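Local structure of autophagy protein 5 (Saccharomyces cerevisiae, 2DYO) at residues Ile40-Glu45 against Val49-Leu54. The protein takes part in autophagic vesicle formation and cytoplasm-to-vacuole transport, and is required for mitophagy and nucleophagy. Residues are numbered along the deposited sequence; the frame is centred on the assembly and turned at random.
Sequences IRVPRE and VNYMPL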
loop_
_atom_site.group_PDB
_atom_site.type_symbol
_atom_site.label_atom_id
_atom_site.label_comp_id
_atom_site.label_asym_id
_atom_site.label_seq_id
_atom_site.Cartn_x
_atom_site.Cartn_y
_atom_site.Cartn_z
ATOM N N ILE A 40 14.981 -2.234 6.773
ATOM C CA ILE A 40 13.948 -1.584 7.562
ATOM C C ILE A 40 12.594 -2.280 7.667
ATOM O O ILE A 40 12.284 -3.209 6.927
ATOM C CB ILE A 40 13.702 -0.176 6.995
ATOM C CG1 ILE A 40 13.373 -0.283 5.498
ATOM C CG2 ILE A 40 14.953 0.679 7.182
ATOM C CD1 ILE A 40 13.027 1.027 4.826
ATOM N N ARG A 41 11.796 -1.810 8.619
ATOM C CA ARG A 41 10.450 -2.314 8.822
ATOM C C ARG A 41 9.557 -1.220 8.264
ATOM O O ARG A 41 9.691 -0.048 8.630
ATOM C CB ARG A 41 10.174 -2.537 10.310
ATOM C CG ARG A 41 10.862 -3.778 10.860
ATOM C CD ARG A 41 10.213 -5.046 10.308
ATOM N NE ARG A 41 8.942 -5.343 10.966
ATOM C CZ ARG A 41 8.141 -6.347 10.621
ATOM N NH1 ARG A 41 8.475 -7.148 9.621
ATOM N NH2 ARG A 41 7.009 -6.556 11.277
ATOM N N VAL A 42 8.662 -1.605 7.363
ATOM C CA VAL A 42 7.767 -0.659 6.713
ATOM C C VAL A 42 6.316 -1.097 6.850
ATOM O O VAL A 42 5.986 -2.255 6.578
ATOM C CB VAL A 42 8.104 -0.556 5.212
ATOM C CG1 VAL A 42 7.112 0.351 4.505
ATOM C CG2 VAL A 42 9.528 -0.045 5.034
ATOM N N PRO A 43 5.433 -0.181 7.280
ATOM C CA PRO A 43 4.020 -0.532 7.428
ATOM C C PRO A 43 3.425 -0.914 6.072
ATOM O O PRO A 43 3.900 -0.467 5.023
ATOM C CB PRO A 43 3.391 0.759 7.961
ATOM C CG PRO A 43 4.527 1.417 8.710
ATOM C CD PRO A 43 5.695 1.183 7.779
ATOM N N ARG A 44 2.402 -1.759 6.089
ATOM C CA ARG A 44 1.733 -2.119 4.850
ATOM C C ARG A 44 0.967 -0.866 4.417
ATOM O O ARG A 44 0.836 -0.575 3.231
ATOM C CB ARG A 44 0.749 -3.269 5.082
ATOM C CG ARG A 44 1.321 -4.658 4.796
ATOM C CD ARG A 44 0.311 -5.734 5.180
ATOM N NE ARG A 44 0.637 -7.046 4.632
ATOM C CZ ARG A 44 0.236 -7.478 3.441
ATOM N NH1 ARG A 44 0.580 -8.688 3.021
ATOM N NH2 ARG A 44 -0.512 -6.699 2.665
ATOM N N GLU A 45 0.483 -0.112 5.402
ATOM C CA GLU A 45 -0.288 1.093 5.123
ATOM C C GLU A 45 0.542 2.376 5.075
ATOM O O GLU A 45 0.439 3.233 5.961
ATOM C CB GLU A 45 -1.402 1.259 6.160
ATOM C CG GLU A 45 -2.359 0.075 6.273
ATOM C CD GLU A 45 -3.343 -0.033 5.119
ATOM O OE1 GLU A 45 -4.325 -0.784 5.279
ATOM O OE2 GLU A 45 -3.145 0.611 4.060
ATOM N N VAL A 49 7.886 5.989 -0.732
ATOM C CA VAL A 49 8.442 7.325 -0.853
ATOM C C VAL A 49 8.608 8.047 0.490
ATOM O O VAL A 49 9.377 9.007 0.602
ATOM C CB VAL A 49 7.596 8.141 -1.837
ATOM C CG1 VAL A 49 6.575 8.984 -1.111
ATOM C CG2 VAL A 49 8.502 8.944 -2.752
ATOM N N ASN A 50 7.913 7.576 1.520
ATOM C CA ASN A 50 8.048 8.178 2.843
ATOM C C ASN A 50 9.416 7.860 3.457
ATOM O O ASN A 50 9.752 8.347 4.545
ATOM C CB ASN A 50 6.935 7.680 3.763
ATOM C CG ASN A 50 5.599 8.296 3.416
ATOM O OD1 ASN A 50 4.542 7.841 3.855
ATOM N ND2 ASN A 50 5.645 9.363 2.631
ATOM N N TYR A 51 10.205 7.049 2.758
ATOM C CA TYR A 51 11.522 6.687 3.256
ATOM C C TYR A 51 12.685 7.336 2.503
ATOM O O TYR A 51 13.841 6.970 2.709
ATOM C CB TYR A 51 11.668 5.159 3.274
ATOM C CG TYR A 51 10.643 4.527 4.186
ATOM C CD1 TYR A 51 9.330 4.339 3.759
ATOM C CD2 TYR A 51 10.942 4.265 5.520
ATOM C CE1 TYR A 51 8.337 3.923 4.643
ATOM C CE2 TYR A 51 9.961 3.850 6.412
ATOM C CZ TYR A 51 8.657 3.687 5.966
ATOM O OH TYR A 51 7.676 3.340 6.861
ATOM N N MET A 52 12.385 8.303 1.641
ATOM C CA MET A 52 13.441 8.990 0.904
ATOM C C MET A 52 14.364 9.777 1.838
ATOM O O MET A 52 15.583 9.793 1.647
ATOM C CB MET A 52 12.845 9.926 -0.151
ATOM C CG MET A 52 12.208 9.190 -1.313
ATOM S SD MET A 52 13.241 7.826 -1.904
ATOM C CE MET A 52 14.690 8.697 -2.494
ATOM N N PRO A 53 13.795 10.452 2.854
ATOM C CA PRO A 53 14.638 11.215 3.782
ATOM C C PRO A 53 15.666 10.303 4.449
ATOM O O PRO A 53 16.842 10.652 4.574
ATOM C CB PRO A 53 13.628 11.773 4.783
ATOM C CG PRO A 53 12.414 11.991 3.930
ATOM C CD PRO A 53 12.367 10.708 3.119
ATOM N N LEU A 54 15.204 9.129 4.872
ATOM C CA LEU A 54 16.057 8.143 5.524
ATOM C C LEU A 54 17.156 7.683 4.566
ATOM O O LEU A 54 18.310 7.511 4.959
ATOM C CB LEU A 54 15.214 6.942 5.963
ATOM C CG LEU A 54 15.931 5.795 6.676
ATOM C CD1 LEU A 54 16.344 6.246 8.067
ATOM C CD2 LEU A 54 15.004 4.586 6.768
#
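The Tyr51 ring packs against the side chains of Ile40, Val42 and Pro43. Val42 CG2 sits over one ring face: it lies 4.1 Å from the centroid of the Tyr51 ring, 18° off the normal, in a CH-pi contact. The other Val42 methyl, CG1, comes 3.8 Å from Tyr51 CE1. At the ring edge, near its plane, Pro43 CD lies 3.1 Å from Tyr51 OH. Ile40 approaches the inner end of the ring obliquely, with CD1 3.9 Å from Tyr51 CD2. With CG1 set between its backbone N and carbonyl carbon (chi1 55°) and CD1 extended from it (chi2 177°), Ile40 sends CD1 to the tyrosine, while CG2 meets Leu54 CD2 at 3.9 Å. The Tyr51 hydroxyl is hydrogen-bonded to the backbone of the bound chain of another protein, which also packs on Ile40. Replacing Tyr51 by an alanine is likely to leave Val42 CG2 without the ring face it covers and the bound chain without this hydroxyl partner. Further out, backbone hydrogen bonds of Ile40 with Val18 and of Val42 with Leu16 hold strand 37-43 antiparallel to strand 15-22. Tyr51 is the N-cap residue of helix 52-59. The contact thus joins the second strand of the first ubiquitin-like domain to the start of the helix that follows it, as in the beta-grasp fold.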